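Local coordinates for protein putative lipase/esterase (Lactobacillus plantarum WCFS1, PDB 3BXP) that probably hydrolyses carboxylic ester bonds, as a putative carboxylesterase with the alpha/beta-hydrolase fold, although its natural substrate is not established, at residues 18-23 with 94-99; 88-93 with 120-125. All coordinates share one frame; numbering follows the deposited sequence.

Interaction 1 of 2, residues 18-23 with 94-99; sequences ITAYWL and IDWITT
The indole of W96 has I18 over one face and A20 at its edge, while W22 comes in obliquely. I18 CD1 stands 3.7 Å from the centroid of the six-membered ring of W96, 23° off the ring normal, a CH-pi contact displaced toward the rim, where W96 CZ3 is 3.5 Å from I18 CD1. A20 CB meets W96 CH2 at the edge of the indole, near its plane, at 4.1 Å; a small side chain suits this place because the methyl sits between that edge and a face of the W22 ring. The edge of W22 receives W96 CH2, which is 3.6 Å from W22 CZ2. The six-membered rings of the two tryptophans meet obliquely, centroids 5.8 Å apart and planes at 37°. W96 reaches so far because its CG lies anti to the backbone N (chi1 -178°), sending the indole out from the helix to the strand. An alanine in place of W96 would remove the whole indole and would probably leave I18 CD1 and the edge of W22 without their partner, opening a gap between strand and helix. The W22 indole is fixed from outside by NE1 bonding to E5 OE1, by stacking on H104 and by an edge-to-face contact with H67. The cluster packs helix 85-99 against strand 16-23 near one end of the sheet, where L9 and R7 of strand 2-9 also touch W96.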
ATOM      1  N   ILE B  18     -27.588 -14.088  -8.254  1.00 22.44           N
ATOM      2  CA  ILE B  18     -27.172 -13.267  -7.142  1.00 20.44           C
ATOM      3  C   ILE B  18     -27.762 -13.862  -5.866  1.00 17.66           C
ATOM      4  O   ILE B  18     -28.807 -14.535  -5.895  1.00 20.21           O
ATOM      5  CB  ILE B  18     -27.672 -11.827  -7.301  1.00 20.37           C
ATOM      6  CG1 ILE B  18     -29.200 -11.782  -7.102  1.00 19.12           C
ATOM      7  CG2 ILE B  18     -27.174 -11.221  -8.630  1.00 23.49           C
ATOM      8  CD1 ILE B  18     -29.762 -10.328  -6.992  1.00 26.05           C
ATOM      9  N   THR B  19     -27.106 -13.613  -4.750  1.00 18.68           N
ATOM     10  CA  THR B  19     -27.698 -13.834  -3.417  1.00 19.65           C
ATOM     11  C   THR B  19     -27.612 -12.519  -2.667  1.00 22.21           C
ATOM     12  O   THR B  19     -26.523 -11.939  -2.510  1.00 19.06           O
ATOM     13  CB  THR B  19     -26.953 -14.929  -2.643  1.00 20.87           C
ATOM     14  OG1 THR B  19     -27.059 -16.156  -3.367  1.00 20.87           O
ATOM     15  CG2 THR B  19     -27.532 -15.144  -1.228  1.00 18.97           C
ATOM     16  N   ALA B  20     -28.752 -12.076  -2.152  1.00 21.77           N
ATOM     17  CA  ALA B  20     -28.797 -10.902  -1.281  1.00 21.43           C
ATOM     18  C   ALA B  20     -28.909 -11.298   0.173  1.00 19.85           C
ATOM     19  O   ALA B  20     -29.631 -12.207   0.554  1.00 23.51           O
ATOM     20  CB  ALA B  20     -29.952  -9.977  -1.638  1.00 20.69           C
ATOM     21  N   TYR B  21     -28.111 -10.617   0.952  1.00 18.63           N
ATOM     22  CA  TYR B  21     -28.145 -10.782   2.406  1.00 19.68           C
ATOM     23  C   TYR B  21     -28.558  -9.449   3.010  1.00 19.08           C
ATOM     24  O   TYR B  21     -27.759  -8.508   3.090  1.00 20.82           O
ATOM     25  CB  TYR B  21     -26.773 -11.173   2.897  1.00 20.39           C
ATOM     26  CG  TYR B  21     -26.233 -12.434   2.286  1.00 21.78           C
ATOM     27  CD1 TYR B  21     -26.556 -13.680   2.812  1.00 28.86           C
ATOM     28  CD2 TYR B  21     -25.416 -12.377   1.182  1.00 21.71           C
ATOM     29  CE1 TYR B  21     -26.035 -14.832   2.254  1.00 25.75           C
ATOM     30  CE2 TYR B  21     -24.884 -13.546   0.620  1.00 28.47           C
ATOM     31  CZ  TYR B  21     -25.205 -14.755   1.180  1.00 30.06           C
ATOM     32  OH  TYR B  21     -24.673 -15.888   0.620  1.00 35.99           O
ATOM     33  N   TRP B  22     -29.834  -9.397   3.388  1.00 20.02           N
ATOM     34  CA  TRP B  22     -30.457  -8.189   3.882  1.00 20.53           C
ATOM     35  C   TRP B  22     -30.339  -8.134   5.370  1.00 21.91           C
ATOM     36  O   TRP B  22     -30.889  -8.963   6.082  1.00 20.54           O
ATOM     37  CB  TRP B  22     -31.931  -8.116   3.450  1.00 21.50           C
ATOM     38  CG  TRP B  22     -32.203  -8.211   2.033  1.00 18.32           C
ATOM     39  CD1 TRP B  22     -32.953  -9.186   1.394  1.00 22.22           C
ATOM     40  CD2 TRP B  22     -31.780  -7.299   0.984  1.00 22.41           C
ATOM     41  NE1 TRP B  22     -33.012  -8.930   0.053  1.00 22.25           N
ATOM     42  CE2 TRP B  22     -32.287  -7.804  -0.238  1.00 20.96           C
ATOM     43  CE3 TRP B  22     -31.016  -6.131   0.961  1.00 21.74           C
ATOM     44  CZ2 TRP B  22     -32.075  -7.156  -1.461  1.00 20.00           C
ATOM     45  CZ3 TRP B  22     -30.774  -5.511  -0.258  1.00 18.49           C
ATOM     46  CH2 TRP B  22     -31.335  -6.004  -1.448  1.00 18.62           C
ATOM     47  N   LEU B  23     -29.595  -7.153   5.845  1.00 20.26           N
ATOM     48  CA  LEU B  23     -29.500  -6.936   7.304  1.00 20.32           C
ATOM     49  C   LEU B  23     -30.833  -6.489   7.884  1.00 22.13           C
ATOM     50  O   LEU B  23     -31.460  -5.578   7.363  1.00 19.71           O
ATOM     51  CB  LEU B  23     -28.390  -5.912   7.594  1.00 21.75           C
ATOM     52  CG  LEU B  23     -27.901  -5.737   9.025  1.00 27.53           C
ATOM     53  CD1 LEU B  23     -27.420  -7.045   9.590  1.00 27.45           C
ATOM     54  CD2 LEU B  23     -26.786  -4.675   9.024  1.00 26.57           C
ATOM     55  N   ILE B  94     -26.895  -3.369  -9.585  1.00 18.62           N
ATOM     56  CA  ILE B  94     -27.020  -2.076  -8.941  1.00 19.58           C
ATOM     57  C   ILE B  94     -28.467  -1.549  -9.130  1.00 19.85           C
ATOM     58  O   ILE B  94     -29.128  -1.107  -8.168  1.00 19.94           O
ATOM     59  CB  ILE B  94     -25.999  -1.054  -9.478  1.00 16.09           C
ATOM     60  CG1 ILE B  94     -24.553  -1.439  -9.043  1.00 20.02           C
ATOM     61  CG2 ILE B  94     -26.362   0.330  -8.983  1.00 22.34           C
ATOM     62  CD1 ILE B  94     -23.430  -0.707  -9.838  1.00 21.42           C
ATOM     63  N   ASP B  95     -28.971  -1.622 -10.349  1.00 17.81           N
ATOM     64  CA  ASP B  95     -30.367  -1.230 -10.602  1.00 18.37           C
ATOM     65  C   ASP B  95     -31.348  -2.027  -9.749  1.00 20.13           C
ATOM     66  O   ASP B  95     -32.199  -1.493  -9.038  1.00 20.66           O
ATOM     67  CB  ASP B  95     -30.654  -1.438 -12.078  1.00 17.14           C
ATOM     68  CG  ASP B  95     -32.006  -0.922 -12.507  1.00 24.15           C
ATOM     69  OD1 ASP B  95     -32.978  -1.499 -12.059  1.00 22.12           O
ATOM     70  OD2 ASP B  95     -32.099  -0.005 -13.333  1.00 20.51           O
ATOM     71  N   TRP B  96     -31.168  -3.341  -9.736  1.00 21.58           N
ATOM     72  CA  TRP B  96     -32.055  -4.174  -8.917  1.00 18.33           C
ATOM     73  C   TRP B  96     -32.041  -3.756  -7.432  1.00 16.22           C
ATOM     74  O   TRP B  96     -33.080  -3.607  -6.779  1.00 19.45           O
ATOM     75  CB  TRP B  96     -31.712  -5.654  -9.100  1.00 20.76           C
ATOM     76  CG  TRP B  96     -32.616  -6.544  -8.327  1.00 19.98           C
ATOM     77  CD1 TRP B  96     -33.897  -6.943  -8.666  1.00 21.99           C
ATOM     78  CD2 TRP B  96     -32.322  -7.168  -7.063  1.00 20.77           C
ATOM     79  NE1 TRP B  96     -34.393  -7.778  -7.681  1.00 22.62           N
ATOM     80  CE2 TRP B  96     -33.454  -7.921  -6.695  1.00 24.66           C
ATOM     81  CE3 TRP B  96     -31.196  -7.171  -6.213  1.00 21.10           C
ATOM     82  CZ2 TRP B  96     -33.494  -8.672  -5.503  1.00 22.73           C
ATOM     83  CZ3 TRP B  96     -31.254  -7.906  -5.029  1.00 21.19           C
ATOM     84  CH2 TRP B  96     -32.396  -8.644  -4.698  1.00 24.84           C
ATOM     85  N   ILE B  97     -30.851  -3.482  -6.910  1.00 19.93           N
ATOM     86  CA  ILE B  97     -30.715  -3.044  -5.519  1.00 17.30           C
ATOM     87  C   ILE B  97     -31.543  -1.782  -5.306  1.00 18.58           C
ATOM     88  O   ILE B  97     -32.207  -1.668  -4.287  1.00 18.65           O
ATOM     89  CB  ILE B  97     -29.230  -2.831  -5.140  1.00 16.79           C
ATOM     90  CG1 ILE B  97     -28.533  -4.209  -4.968  1.00 21.96           C
ATOM     91  CG2 ILE B  97     -29.094  -1.957  -3.895  1.00 18.31           C
ATOM     92  CD1 ILE B  97     -27.036  -4.201  -5.034  1.00 22.22           C
ATOM     93  N   THR B  98     -31.490  -0.839  -6.246  1.00 17.84           N
ATOM     94  CA  THR B  98     -32.265   0.385  -6.085  1.00 18.31           C
ATOM     95  C   THR B  98     -33.758   0.086  -5.996  1.00 18.49           C
ATOM     96  O   THR B  98     -34.484   0.730  -5.257  1.00 18.74           O
ATOM     97  CB  THR B  98     -31.999   1.493  -7.160  1.00 20.66           C
ATOM     98  OG1 THR B  98     -32.466   1.109  -8.458  1.00 20.48           O
ATOM     99  CG2 THR B  98     -30.545   1.860  -7.213  1.00 19.04           C
ATOM    100  N   THR B  99     -34.227  -0.908  -6.740  1.00 19.45           N
ATOM    101  CA  THR B  99     -35.614  -1.206  -6.756  1.00 19.29           C
ATOM    102  C   THR B  99     -35.989  -1.809  -5.396  1.00 18.05           C
ATOM    103  O   THR B  99     -37.163  -1.815  -5.059  1.00 20.98           O
ATOM    104  CB  THR B  99     -36.057  -2.166  -7.917  1.00 19.32           C
ATOM    105  OG1 THR B  99     -35.555  -3.474  -7.681  1.00 19.91           O
ATOM    106  CG2 THR B  99     -35.600  -1.652  -9.308  1.00 19.15           C
TER

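Interaction 2 of 2, residues 88-93 with 120-125; sequences QQLGAT and GHVVAT
L90 and V122 join two helices of the alpha/beta-hydrolase core: helix 85-99, which follows strand 67-72, and helix 118-129, which begins within the GxSxG sequence, directly after S117, at what is probably the nucleophile elbow. The contact is small and wholly apolar. L90 CD2 meets V122 CG1 at 3.9 Å, methyl against methyl, and the same L90 CD2 comes to the margin of contact with the V123 backbone, 4.5 Å from V123 CA. The CG of L90 is anti to its own backbone nitrogen (chi1 178°), which carries the branched end across toward helix 118-129, and the side chains of L90 and V122 run side by side but point opposite ways. With the alpha carbons of L90 and V122 still 8.3 Å apart, a long branched leucine spans the distance that the shorter valine leaves. Both are buried, and being wholly hydrocarbon they bring no polar group that would need a partner. Threonines are accommodated in the same helices by bonding back to the preceding turn: T93 OG1 reaches Q89 O at 2.7 Å and T125 OG1 reaches H121 O at 2.8 Å. Each of these carbonyl oxygens also takes the backbone N-H of the same threonine, from the opposite face of the carbonyl plane, so the buried hydroxyls are satisfied within the helix. Beyond the two segments, L90 leans on L71, V122 on Y83, and V123 on I151, L153 and residues of the probable elbow. Neighbouring helices set on one side of a central, mostly parallel sheet, with their aliphatic side chains meeting over it, are the usual build of the alpha/beta-hydrolase fold, and here they bring the helix behind the probable nucleophile against the rest of the core.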
ATOM      1  N   GLN B  88     -22.664  -5.189 -17.775  1.00 23.37           N
ATOM      2  CA  GLN B  88     -24.133  -5.009 -17.876  1.00 21.41           C
ATOM      3  C   GLN B  88     -24.828  -5.652 -16.674  1.00 21.25           C
ATOM      4  O   GLN B  88     -25.710  -5.056 -16.056  1.00 20.38           O
ATOM      5  CB  GLN B  88     -24.637  -5.529 -19.235  1.00 20.99           C
ATOM      6  CG  GLN B  88     -24.061  -4.706 -20.387  1.00 20.08           C
ATOM      7  CD  GLN B  88     -24.113  -5.312 -21.793  1.00 22.78           C
ATOM      8  OE1 GLN B  88     -24.279  -6.503 -22.002  1.00 27.42           O
ATOM      9  NE2 GLN B  88     -23.881  -4.457 -22.772  1.00 36.40           N
ATOM     10  N   GLN B  89     -24.359  -6.840 -16.285  1.00 20.42           N
ATOM     11  CA  GLN B  89     -24.917  -7.554 -15.117  1.00 17.68           C
ATOM     12  C   GLN B  89     -24.659  -6.827 -13.803  1.00 20.42           C
ATOM     13  O   GLN B  89     -25.507  -6.789 -12.934  1.00 19.68           O
ATOM     14  CB  GLN B  89     -24.330  -8.955 -15.040  1.00 21.09           C
ATOM     15  CG  GLN B  89     -24.691  -9.862 -16.196  1.00 21.85           C
ATOM     16  CD  GLN B  89     -23.882 -11.164 -16.250  1.00 20.71           C
ATOM     17  OE1 GLN B  89     -22.736 -11.273 -15.753  1.00 19.58           O
ATOM     18  NE2 GLN B  89     -24.487 -12.177 -16.887  1.00 19.19           N
ATOM     19  N   LEU B  90     -23.481  -6.246 -13.680  1.00 23.13           N
ATOM     20  CA  LEU B  90     -23.144  -5.489 -12.484  1.00 18.90           C
ATOM     21  C   LEU B  90     -24.042  -4.221 -12.482  1.00 20.18           C
ATOM     22  O   LEU B  90     -24.614  -3.867 -11.471  1.00 19.95           O
ATOM     23  CB  LEU B  90     -21.674  -5.146 -12.468  1.00 19.87           C
ATOM     24  CG  LEU B  90     -21.113  -4.309 -11.318  1.00 16.27           C
ATOM     25  CD1 LEU B  90     -21.680  -4.714  -9.927  1.00 22.63           C
ATOM     26  CD2 LEU B  90     -19.575  -4.360 -11.333  1.00 19.11           C
ATOM     27  N   GLY B  91     -24.174  -3.575 -13.633  1.00 19.51           N
ATOM     28  CA  GLY B  91     -25.125  -2.476 -13.749  1.00 20.65           C
ATOM     29  C   GLY B  91     -26.574  -2.854 -13.422  1.00 21.20           C
ATOM     30  O   GLY B  91     -27.308  -2.076 -12.768  1.00 18.86           O
ATOM     31  N   ALA B  92     -27.011  -4.002 -13.950  1.00 20.92           N
ATOM     32  CA  ALA B  92     -28.346  -4.526 -13.691  1.00 21.68           C
ATOM     33  C   ALA B  92     -28.546  -4.850 -12.193  1.00 17.82           C
ATOM     34  O   ALA B  92     -29.645  -4.724 -11.670  1.00 19.69           O
ATOM     35  CB  ALA B  92     -28.638  -5.745 -14.567  1.00 21.26           C
ATOM     36  N   THR B  93     -27.471  -5.253 -11.519  1.00 21.81           N
ATOM     37  CA  THR B  93     -27.536  -5.635 -10.090  1.00 21.80           C
ATOM     38  C   THR B  93     -27.670  -4.371  -9.228  1.00 19.86           C
ATOM     39  O   THR B  93     -28.421  -4.329  -8.208  1.00 19.73           O
ATOM     40  CB  THR B  93     -26.293  -6.484  -9.679  1.00 22.83           C
ATOM     41  OG1 THR B  93     -26.184  -7.639 -10.516  1.00 19.97           O
ATOM     42  CG2 THR B  93     -26.373  -6.918  -8.218  1.00 21.15           C
ATOM     43  N   GLY B 120     -12.241  -8.667  -9.253  1.00 20.29           N
ATOM     44  CA  GLY B 120     -11.545  -7.402  -9.133  1.00 19.98           C
ATOM     45  C   GLY B 120     -11.431  -6.788 -10.524  1.00 18.60           C
ATOM     46  O   GLY B 120     -11.507  -5.566 -10.658  1.00 22.84           O
ATOM     47  N   HIS B 121     -11.277  -7.625 -11.550  1.00 19.29           N
ATOM     48  CA  HIS B 121     -11.206  -7.080 -12.922  1.00 20.19           C
ATOM     49  C   HIS B 121     -12.542  -6.485 -13.290  1.00 19.96           C
ATOM     50  O   HIS B 121     -12.633  -5.376 -13.785  1.00 18.95           O
ATOM     51  CB  HIS B 121     -10.796  -8.101 -13.913  1.00 18.83           C
ATOM     52  CG  HIS B 121     -10.435  -7.527 -15.234  1.00 19.28           C
ATOM     53  ND1 HIS B 121     -11.339  -7.417 -16.281  1.00 21.96           N
ATOM     54  CD2 HIS B 121      -9.288  -6.966 -15.671  1.00 24.23           C
ATOM     55  CE1 HIS B 121     -10.725  -6.888 -17.326  1.00 24.72           C
ATOM     56  NE2 HIS B 121      -9.479  -6.607 -16.982  1.00 21.13           N
ATOM     57  N   VAL B 122     -13.599  -7.210 -13.011  1.00 21.18           N
ATOM     58  CA  VAL B 122     -14.948  -6.704 -13.310  1.00 19.00           C
ATOM     59  C   VAL B 122     -15.226  -5.345 -12.631  1.00 20.39           C
ATOM     60  O   VAL B 122     -15.662  -4.370 -13.291  1.00 21.34           O
ATOM     61  CB  VAL B 122     -16.068  -7.761 -12.929  1.00 18.72           C
ATOM     62  CG1 VAL B 122     -17.462  -7.140 -13.093  1.00 21.16           C
ATOM     63  CG2 VAL B 122     -15.936  -9.059 -13.741  1.00 22.57           C
ATOM     64  N   VAL B 123     -14.994  -5.292 -11.311  1.00 22.25           N
ATOM     65  CA  VAL B 123     -15.176  -4.059 -10.515  1.00 19.59           C
ATOM     66  C   VAL B 123     -14.302  -2.882 -10.992  1.00 19.96           C
ATOM     67  O   VAL B 123     -14.754  -1.732 -11.131  1.00 19.32           O
ATOM     68  CB  VAL B 123     -15.023  -4.363  -8.988  1.00 17.97           C
ATOM     69  CG1 VAL B 123     -15.067  -3.075  -8.164  1.00 20.06           C
ATOM     70  CG2 VAL B 123     -16.134  -5.325  -8.554  1.00 17.64           C
ATOM     71  N   ALA B 124     -13.019  -3.154 -11.206  1.00 18.00           N
ATOM     72  CA  ALA B 124     -12.075  -2.111 -11.606  1.00 21.98           C
ATOM     73  C   ALA B 124     -12.461  -1.588 -12.972  1.00 23.27           C
ATOM     74  O   ALA B 124     -12.483  -0.378 -13.248  1.00 23.00           O
ATOM     75  CB  ALA B 124     -10.620  -2.660 -11.566  1.00 20.23           C
ATOM     76  N   THR B 125     -12.860  -2.497 -13.841  1.00 20.68           N
ATOM     77  CA  THR B 125     -13.278  -2.078 -15.186  1.00 20.38           C
ATOM     78  C   THR B 125     -14.582  -1.246 -15.086  1.00 18.60           C
ATOM     79  O   THR B 125     -14.736  -0.219 -15.772  1.00 21.48           O
ATOM     80  CB  THR B 125     -13.476  -3.303 -16.075  1.00 21.75           C
ATOM     81  OG1 THR B 125     -12.215  -4.006 -16.183  1.00 21.82           O
ATOM     82  CG2 THR B 125     -13.972  -2.918 -17.509  1.00 20.70           C
TER

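Overall arrangement
Helix 85-99 is shared by both interactions: its last turns meet strand 16-23 in interaction 1, and its middle meets helix 118-129 in interaction 2. The two centres lie 14 Å apart, yet the contacts adjoin, since I18 CG2 is 4.2 Å from T93 OG1. Along the chain the segments alternate, 18-23, 88-93, 94-99, 120-125, so the pairings cross. The helix connects the parallel strands 67-72 and 110-116, which flank strand 35-41, in a beta-alpha-beta crossover. It therefore ties the antiparallel edge region of the sheet, near the N-terminus, to the helix that follows the probable nucleophile elbow nearer the centre of the chain.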